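Local structure of EST1E (Clostridium proteoclasticum, 2WTN) at residues Pro28-Ile33 with Tyr103-Ser108; Glu145-Lys150 with Asp161-Arg166; Asp198-Val203 with Asp226-Asp231. The protein probably hydrolyses ester bonds as a serine esterase of the alpha/beta-hydrolase fold, and here holds ferulic acid in its active-site pocket. All coordinates share one frame; numbering follows the deposited sequence.

Contact 1 of 3, residues Pro28-Ile33 with Tyr103-Ser108; sequences PLCIII and YMAGHS. With FER (3-(4-hydroxy-3-methoxyphenyl)-2-propenoic acid), chain H.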
# COMPACT_ATOMS: atom_id res chain seq x y z
N PRO B 28 -5.73 0.26 -28.92
CA PRO B 28 -5.68 0.59 -27.50
C PRO B 28 -6.20 -0.52 -26.63
O PRO B 28 -6.89 -1.44 -27.11
CB PRO B 28 -6.54 1.85 -27.38
CG PRO B 28 -6.95 2.20 -28.82
CD PRO B 28 -6.86 0.92 -29.55
N LEU B 29 -5.83 -0.46 -25.35
CA LEU B 29 -6.22 -1.44 -24.36
C LEU B 29 -6.83 -0.75 -23.13
O LEU B 29 -6.26 0.20 -22.66
CB LEU B 29 -5.01 -2.24 -23.93
CG LEU B 29 -5.36 -3.36 -22.97
CD1 LEU B 29 -5.87 -4.57 -23.73
CD2 LEU B 29 -4.15 -3.80 -22.24
N CYS B 30 -7.98 -1.22 -22.65
CA CYS B 30 -8.54 -0.75 -21.36
C CYS B 30 -8.45 -1.83 -20.28
O CYS B 30 -8.82 -2.97 -20.50
CB CYS B 30 -9.99 -0.28 -21.55
SG CYS B 30 -10.65 0.60 -20.07
N ILE B 31 -7.89 -1.49 -19.13
CA ILE B 31 -7.84 -2.43 -17.94
C ILE B 31 -9.13 -2.14 -17.24
O ILE B 31 -9.59 -0.97 -17.23
CB ILE B 31 -6.59 -2.21 -17.06
CG1 ILE B 31 -5.33 -2.57 -17.87
CG2 ILE B 31 -6.67 -2.94 -15.73
CD1 ILE B 31 -4.00 -2.01 -17.32
N ILE B 32 -9.78 -3.19 -16.81
CA ILE B 32 -11.11 -3.12 -16.16
C ILE B 32 -11.03 -3.94 -14.84
O ILE B 32 -10.67 -5.10 -14.85
CB ILE B 32 -12.23 -3.69 -17.08
CG1 ILE B 32 -12.33 -2.94 -18.40
CG2 ILE B 32 -13.59 -3.54 -16.44
CD1 ILE B 32 -13.34 -3.50 -19.31
N ILE B 33 -11.30 -3.25 -13.72
CA ILE B 33 -11.25 -3.77 -12.39
C ILE B 33 -12.68 -3.76 -11.75
O ILE B 33 -13.41 -2.70 -11.69
CB ILE B 33 -10.25 -2.95 -11.51
CG1 ILE B 33 -8.89 -2.74 -12.22
CG2 ILE B 33 -10.10 -3.56 -10.12
CD1 ILE B 33 -8.01 -3.97 -12.51
N TYR B 103 -5.77 2.78 -21.20
CA TYR B 103 -6.81 3.33 -20.40
C TYR B 103 -7.12 2.47 -19.13
O TYR B 103 -6.78 1.29 -19.06
CB TYR B 103 -8.04 3.36 -21.25
CG TYR B 103 -7.90 4.24 -22.48
CD1 TYR B 103 -8.29 5.56 -22.45
CD2 TYR B 103 -7.37 3.74 -23.69
CE1 TYR B 103 -8.21 6.38 -23.59
CE2 TYR B 103 -7.25 4.54 -24.82
CZ TYR B 103 -7.68 5.84 -24.78
OH TYR B 103 -7.56 6.61 -25.89
N MET B 104 -7.81 3.06 -18.15
CA MET B 104 -8.33 2.24 -17.05
C MET B 104 -9.78 2.50 -16.86
O MET B 104 -10.20 3.64 -16.98
CB MET B 104 -7.63 2.54 -15.74
CG MET B 104 -6.16 2.21 -15.65
SD MET B 104 -5.44 2.58 -14.01
CE MET B 104 -3.95 1.64 -14.08
N ALA B 105 -10.50 1.46 -16.53
CA ALA B 105 -11.85 1.57 -16.01
C ALA B 105 -12.12 0.65 -14.83
O ALA B 105 -11.46 -0.34 -14.66
CB ALA B 105 -12.84 1.27 -17.12
N GLY B 106 -13.17 0.92 -14.05
CA GLY B 106 -13.44 0.12 -12.88
C GLY B 106 -14.73 0.47 -12.21
O GLY B 106 -15.21 1.61 -12.33
N HIS B 107 -15.33 -0.54 -11.56
CA HIS B 107 -16.63 -0.37 -10.90
C HIS B 107 -16.51 -0.44 -9.38
O HIS B 107 -15.92 -1.38 -8.82
CB HIS B 107 -17.67 -1.38 -11.42
CG HIS B 107 -19.04 -1.17 -10.85
ND1 HIS B 107 -19.51 -1.92 -9.80
CD2 HIS B 107 -20.00 -0.26 -11.12
CE1 HIS B 107 -20.71 -1.48 -9.45
NE2 HIS B 107 -21.04 -0.48 -10.25
N SER B 108 -17.01 0.60 -8.72
CA SER B 108 -17.19 0.61 -7.23
C SER B 108 -15.87 0.60 -6.52
O SER B 108 -15.06 1.47 -6.77
CB SER B 108 -18.10 -0.51 -6.85
OG SER B 108 -18.67 -0.27 -5.56
C4 FER H . -18.85 -0.22 1.93
C5 FER H . -19.54 0.22 0.80
C6 FER H . -19.16 -0.20 -0.47
C3 FER H . -17.77 -1.10 1.77
C2 FER H . -17.37 -1.51 0.47
C1 FER H . -18.08 -1.07 -0.65
C10 FER H . -15.88 -2.23 2.45
C7 FER H . -17.66 -1.46 -1.90
C8 FER H . -18.59 -1.96 -2.79
C9 FER H . -18.25 -2.42 -4.10
O1 FER H . -17.06 -2.36 -4.51
O2 FER H . -19.20 -2.89 -4.79
O4 FER H . -19.24 0.20 3.17
O3 FER H . -17.10 -1.56 2.87
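In the central sheet of the alpha/beta-hydrolase fold, Pro28-Ile33 and Tyr103-His107 run as neighbouring parallel strands, and the second strand leads into Ser108, placed as the nucleophile of a probable GxSxG nucleophile elbow. Five backbone hydrogen bonds join the two: Tyr103 N to Leu29 O, Ile31 N to Tyr103 O, Ala105 N to Ile31 O (2.7 Å), Ile33 N to Ala105 O, and His107 N to Ile33 O (2.9 Å). Cys30 and Ile32 turn their backbone bonds the other way, to Ala58, Leu60 and Ala62, as befits a strand inside a sheet.

On one face, Cys30 carries SG anti to its backbone N (chi1 -170°), which lays the sulfur 3.7 Å from Ala105 CB; the small methyl leaves room for it. Ile32 points to this face too and packs on helix 43-54. Nearer the start of the strands, Tyr103 swings its ring back beside Pro28, whose CB meets the ring edge at CE2 (3.8 Å), while Leu29 O also lies at that edge, in the ring plane. The phenol oxygen bonds with Lys126 NZ. Ile31 and Met104 occupy the other face, against Val90 of helix 79-93, where long flexible or branched apolar chains fill a buried layer.

Gly106 CA makes a CA-H...O contact of 3.1 Å with Ile33 O, and the place a CB would take is already tight against that oxygen. After His107 the chain bends sharply: Ser108 takes phi 68° and psi -118°, a strained backbone that lifts OG out of the strand to face His228. Five backbone bonds across the pair and buried apolar side chains on both faces thus hold the strand that presents the hydroxyl of the presumed nucleophile, Ser108, beside the bound ferulic acid.

Contact 2 of 3, residues Glu145-Lys150 with Asp161-Arg166; sequences ELLGLK and DAWDGR. With FER (3-(4-hydroxy-3-methoxyphenyl)-2-propenoic acid), chain H.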
# COMPACT_ATOMS: atom_id res chain seq x y z
N GLU B 145 -17.46 3.42 10.07
CA GLU B 145 -18.78 3.11 9.51
C GLU B 145 -18.75 2.30 8.24
O GLU B 145 -19.22 2.73 7.24
CB GLU B 145 -19.54 4.40 9.28
CG GLU B 145 -19.60 5.18 10.57
CD GLU B 145 -20.48 6.38 10.52
OE1 GLU B 145 -20.63 6.98 11.60
OE2 GLU B 145 -21.08 6.69 9.46
N LEU B 146 -18.23 1.11 8.27
CA LEU B 146 -18.02 0.36 7.03
C LEU B 146 -19.00 -0.78 7.14
O LEU B 146 -19.22 -1.26 8.22
CB LEU B 146 -16.56 -0.08 7.05
CG LEU B 146 -15.64 -0.23 5.86
CD1 LEU B 146 -15.67 0.95 4.86
CD2 LEU B 146 -14.22 -0.43 6.45
N LEU B 147 -19.63 -1.16 6.03
CA LEU B 147 -20.43 -2.36 5.91
C LEU B 147 -21.73 -2.48 6.76
O LEU B 147 -22.11 -3.60 7.21
CB LEU B 147 -19.55 -3.58 6.13
CG LEU B 147 -18.34 -3.79 5.18
CD1 LEU B 147 -17.37 -4.83 5.73
CD2 LEU B 147 -18.87 -4.19 3.80
N GLY B 148 -22.40 -1.35 6.97
CA GLY B 148 -23.55 -1.28 7.94
C GLY B 148 -23.19 -1.49 9.41
O GLY B 148 -24.08 -1.83 10.24
N LEU B 149 -21.88 -1.35 9.74
CA LEU B 149 -21.36 -1.61 11.11
C LEU B 149 -20.92 -0.30 11.66
O LEU B 149 -20.63 0.64 10.87
CB LEU B 149 -20.15 -2.52 11.11
CG LEU B 149 -20.30 -3.88 10.43
CD1 LEU B 149 -18.96 -4.53 10.36
CD2 LEU B 149 -21.30 -4.78 11.14
N LYS B 150 -20.89 -0.20 12.99
CA LYS B 150 -20.24 0.86 13.68
C LYS B 150 -19.17 0.26 14.64
O LYS B 150 -19.47 -0.63 15.43
CB LYS B 150 -21.24 1.75 14.42
CG LYS B 150 -20.56 2.85 15.30
CD LYS B 150 -19.87 3.98 14.48
CE LYS B 150 -18.68 4.44 15.23
NZ LYS B 150 -17.81 5.42 14.60
N ASP B 161 -17.82 -8.62 10.01
CA ASP B 161 -18.76 -9.31 9.11
C ASP B 161 -19.05 -8.56 7.79
O ASP B 161 -19.33 -7.35 7.76
CB ASP B 161 -20.04 -9.69 9.86
CG ASP B 161 -19.75 -10.69 11.03
OD1 ASP B 161 -18.84 -11.55 10.89
OD2 ASP B 161 -20.42 -10.58 12.12
N ALA B 162 -18.95 -9.29 6.68
CA ALA B 162 -19.13 -8.67 5.37
C ALA B 162 -20.35 -9.27 4.70
O ALA B 162 -21.19 -9.90 5.37
CB ALA B 162 -17.84 -8.80 4.48
N TRP B 163 -20.46 -9.07 3.39
CA TRP B 163 -21.63 -9.45 2.65
C TRP B 163 -21.74 -10.98 2.61
O TRP B 163 -20.79 -11.65 2.29
CB TRP B 163 -21.59 -8.84 1.21
CG TRP B 163 -21.49 -7.26 1.19
CD1 TRP B 163 -21.62 -6.41 2.26
CD2 TRP B 163 -21.27 -6.41 0.04
NE1 TRP B 163 -21.45 -5.10 1.87
CE2 TRP B 163 -21.23 -5.06 0.51
CE3 TRP B 163 -21.07 -6.66 -1.33
CZ2 TRP B 163 -21.04 -3.98 -0.33
CZ3 TRP B 163 -20.88 -5.58 -2.18
CH2 TRP B 163 -20.87 -4.24 -1.68
N ASP B 164 -22.90 -11.49 3.05
CA ASP B 164 -23.37 -12.87 2.76
C ASP B 164 -22.54 -13.91 3.40
O ASP B 164 -22.09 -14.85 2.72
CB ASP B 164 -23.47 -13.09 1.26
CG ASP B 164 -24.37 -12.03 0.58
OD1 ASP B 164 -25.59 -11.99 0.96
OD2 ASP B 164 -23.85 -11.24 -0.28
N GLY B 165 -22.34 -13.75 4.71
CA GLY B 165 -21.47 -14.65 5.48
C GLY B 165 -19.94 -14.53 5.31
O GLY B 165 -19.14 -15.29 5.95
N ARG B 166 -19.49 -13.59 4.47
CA ARG B 166 -18.06 -13.36 4.33
C ARG B 166 -17.50 -12.66 5.58
O ARG B 166 -18.20 -12.03 6.33
CB ARG B 166 -17.82 -12.52 3.10
CG ARG B 166 -18.18 -13.19 1.81
CD ARG B 166 -18.31 -12.14 0.75
NE ARG B 166 -18.30 -12.67 -0.60
CZ ARG B 166 -19.31 -12.56 -1.47
NH1 ARG B 166 -20.47 -11.97 -1.14
NH2 ARG B 166 -19.17 -13.05 -2.70
C4 FER H . -18.85 -0.22 1.93
C5 FER H . -19.54 0.22 0.80
C6 FER H . -19.16 -0.20 -0.47
C3 FER H . -17.77 -1.10 1.77
C2 FER H . -17.37 -1.51 0.47
C1 FER H . -18.08 -1.07 -0.65
C10 FER H . -15.88 -2.23 2.45
C7 FER H . -17.66 -1.46 -1.90
C8 FER H . -18.59 -1.96 -2.79
C9 FER H . -18.25 -2.42 -4.10
O1 FER H . -17.06 -2.36 -4.51
O2 FER H . -19.20 -2.89 -4.79
O4 FER H . -19.24 0.20 3.17
O3 FER H . -17.10 -1.56 2.87
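Leu147 and Trp163 both set CG anti to the carbonyl carbon (chi1 -60° and -58°), and this carries the isobutyl branch and the indole to the same place, where they cross at about a right angle. The leucine sits in a type I' beta turn, Leu146-Leu149, closed by Leu149 N bonding to Leu146 O; Gly148 suits the positive phi of the second corner. The tryptophan belongs to the loop of a small hairpin joining strands 159-161 and 167-169, in which Ala162 N bonds to Arg166 O. The segments meet by van der Waals contact alone, mostly through leucine methyls.

Leu147 uses both branches. CD2 approaches the pyrrole part of Trp163 obliquely, 3.3 Å from NE1, while CD1 rests 4.2 Å from Ala162 CB and 3.8 Å from Asp161 O. Leu149 also brings its CD1 to the same carbonyl, at 3.9 Å. Phe36 touches Leu147 and meets the Trp163 ring edge-to-face, tying this outer layer to the loop after strand 27-33.

Together Leu146, Leu147 and Trp163 form an apolar wall for the bound ferulic acid. Trp163 comes nearest it with CH2, 3.4 Å from C8 of the propenoic chain; Leu147 CD2 lies 3.3 Å from the methoxy oxygen O3, with Leu146 CD1 also near. At the far end of the ligand, Leu147 N donates a hydrogen bond to the phenolic O4, 3.2 Å long with an N-H...O angle of 163°.

Contact 3 of 3, residues Asp198-Val203 with Asp226-Asp231; sequences DQDEAV and DTHCYD. With FER (3-(4-hydroxy-3-methoxyphenyl)-2-propenoic acid), chain H.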
# COMPACT_ATOMS: atom_id res chain seq x y z
N ASP B 198 -28.18 7.72 -9.70
CA ASP B 198 -28.59 8.59 -8.57
C ASP B 198 -29.53 7.98 -7.58
O ASP B 198 -29.99 8.73 -6.74
CB ASP B 198 -29.12 9.97 -9.05
CG ASP B 198 -30.46 9.90 -9.82
OD1 ASP B 198 -31.21 8.91 -9.76
OD2 ASP B 198 -30.75 10.92 -10.48
N GLN B 199 -29.81 6.65 -7.67
CA GLN B 199 -30.46 5.88 -6.58
C GLN B 199 -29.55 4.75 -6.15
O GLN B 199 -30.04 3.65 -5.82
CB GLN B 199 -31.84 5.25 -6.97
CG GLN B 199 -33.01 6.10 -7.63
CD GLN B 199 -33.08 7.59 -7.32
OE1 GLN B 199 -32.58 8.07 -6.29
NE2 GLN B 199 -33.76 8.34 -8.22
N ASP B 200 -28.22 5.02 -6.13
CA ASP B 200 -27.20 4.05 -5.70
C ASP B 200 -27.27 3.80 -4.19
O ASP B 200 -26.97 4.64 -3.37
CB ASP B 200 -25.77 4.48 -6.08
CG ASP B 200 -24.77 3.33 -5.97
OD1 ASP B 200 -24.99 2.43 -5.14
OD2 ASP B 200 -23.78 3.32 -6.72
N GLU B 201 -27.76 2.61 -3.92
CA GLU B 201 -27.89 1.92 -2.65
C GLU B 201 -26.61 1.77 -1.79
O GLU B 201 -26.68 1.77 -0.54
CB GLU B 201 -28.40 0.52 -3.05
CG GLU B 201 -28.10 0.18 -4.63
CD GLU B 201 -27.94 -1.27 -4.89
OE1 GLU B 201 -28.44 -1.75 -5.93
OE2 GLU B 201 -27.32 -1.97 -4.05
N ALA B 202 -25.45 1.62 -2.46
CA ALA B 202 -24.21 1.21 -1.81
C ALA B 202 -23.22 2.35 -1.67
O ALA B 202 -22.46 2.41 -0.70
CB ALA B 202 -23.60 0.08 -2.58
N VAL B 203 -23.25 3.28 -2.61
CA VAL B 203 -22.24 4.29 -2.70
C VAL B 203 -22.94 5.58 -3.06
O VAL B 203 -23.47 5.70 -4.15
CB VAL B 203 -21.19 3.92 -3.80
CG1 VAL B 203 -20.21 5.01 -3.96
CG2 VAL B 203 -20.49 2.58 -3.48
N ASP B 226 -30.99 4.91 -11.30
CA ASP B 226 -30.34 3.60 -11.31
C ASP B 226 -29.63 3.26 -10.02
O ASP B 226 -29.33 4.11 -9.19
CB ASP B 226 -29.44 3.42 -12.55
CG ASP B 226 -29.56 2.04 -13.17
OD1 ASP B 226 -30.16 1.16 -12.51
OD2 ASP B 226 -29.01 1.82 -14.29
N THR B 227 -29.37 1.97 -9.92
CA THR B 227 -28.82 1.28 -8.79
C THR B 227 -27.28 1.18 -8.92
O THR B 227 -26.69 1.64 -9.91
CB THR B 227 -29.43 -0.13 -8.78
OG1 THR B 227 -29.03 -0.88 -9.93
CG2 THR B 227 -31.00 -0.06 -8.81
N HIS B 228 -26.65 0.55 -7.93
CA HIS B 228 -25.22 0.35 -7.90
C HIS B 228 -24.68 -0.45 -9.08
O HIS B 228 -23.69 -0.07 -9.66
CB HIS B 228 -24.78 -0.35 -6.62
CG HIS B 228 -23.29 -0.23 -6.37
ND1 HIS B 228 -22.61 0.96 -6.57
CD2 HIS B 228 -22.37 -1.14 -5.97
CE1 HIS B 228 -21.33 0.77 -6.30
NE2 HIS B 228 -21.16 -0.49 -5.91
N CYS B 229 -25.36 -1.54 -9.43
CA CYS B 229 -24.93 -2.34 -10.61
C CYS B 229 -25.75 -2.08 -11.86
O CYS B 229 -25.75 -2.90 -12.73
CB CYS B 229 -24.89 -3.85 -10.32
SG CYS B 229 -23.87 -4.19 -8.95
N TYR B 230 -26.45 -0.94 -11.90
CA TYR B 230 -27.13 -0.51 -13.11
C TYR B 230 -28.16 -1.54 -13.56
O TYR B 230 -28.17 -1.99 -14.69
CB TYR B 230 -26.14 -0.19 -14.25
CG TYR B 230 -24.89 0.53 -13.81
CD1 TYR B 230 -24.95 1.78 -13.22
CD2 TYR B 230 -23.65 -0.06 -13.95
CE1 TYR B 230 -23.79 2.45 -12.81
CE2 TYR B 230 -22.47 0.59 -13.53
CZ TYR B 230 -22.53 1.84 -12.97
OH TYR B 230 -21.35 2.43 -12.55
N ASP B 231 -29.05 -1.90 -12.65
CA ASP B 231 -30.00 -2.97 -12.92
C ASP B 231 -30.98 -2.55 -14.04
O ASP B 231 -31.41 -3.39 -14.79
CB ASP B 231 -30.80 -3.30 -11.65
CG ASP B 231 -29.96 -4.02 -10.57
OD1 ASP B 231 -28.90 -4.60 -10.89
OD2 ASP B 231 -30.41 -4.00 -9.41
C4 FER H . -18.85 -0.22 1.93
C5 FER H . -19.54 0.22 0.80
C6 FER H . -19.16 -0.20 -0.47
C3 FER H . -17.77 -1.10 1.77
C2 FER H . -17.37 -1.51 0.47
C1 FER H . -18.08 -1.07 -0.65
C10 FER H . -15.88 -2.23 2.45
C7 FER H . -17.66 -1.46 -1.90
C8 FER H . -18.59 -1.96 -2.79
C9 FER H . -18.25 -2.42 -4.10
O1 FER H . -17.06 -2.36 -4.51
O2 FER H . -19.20 -2.89 -4.79
O4 FER H . -19.24 0.20 3.17
O3 FER H . -17.10 -1.56 2.87
O HOH W 1 -24.38 3.56 -9.47
O HOH W 2 -27.75 -2.96 -8.06
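Asp198, its backbone N beside Asp226 O, holds Gly225 N through OD1. Gln199 N then donates to Asp226 O (3.0 Å), joining the two loops that follow strands 192-197 and 218-223. Asp200 comes next, its CG anti to the backbone N (chi1 -165°), which swings the carboxylate against His228. OD2 accepts from His228 ND1 at 2.6 Å through its syn lone pair, 15° out of the ring plane, and a water links the same oxygen to Thr227 O. Its other oxygen, OD1, accepts from Ala202 N (2.8 Å), an Asx turn, and from Val203 N (3.2 Å), an Asx motif; both bonds come from one face and fix the carboxylate's rotation.

Glu201 lays its carboxylate beside Thr227 and His228 CB; a second water joins OE1 to Thr227 OG1, Cys229 N and Asp231 OD2. Ala202 puts CB over a face of the imidazole, 3.9 Å from its centroid, a CH-pi contact that needs only a methyl. Val203 CG2 presses obliquely on His228 CE1 (3.5 Å). Ring and carboxylate are thus held from several sides, and with Ser108 completing the set, the geometry is consistent with a Ser-His-Asp triad, as in other alpha/beta hydrolases.

Contacts 1 and 3 meet at the presumed active site: Ser108 OG lies 2.5 Å from His228 NE2, a probable hydrogen bond, and His107 NE2 lies 2.7 Å from His228 O, probably a second. Their centres are 19 Å apart, since contact 1 runs deep into the sheet. Contact 2 touches neither, its nearest atoms being about 6 Å from contact 1 and about 5 Å from contact 3, yet ferulic acid spans the gap. Contact 2 covers the ligand from its phenol end to the propenoic chain, while the carboxylate lies by Ser108 and accepts a 3.3 Å bond at O2 from His228 NE2. Backbone N atoms of Phe36 and Gln109 bond the ligand, consistent with an oxyanion hole.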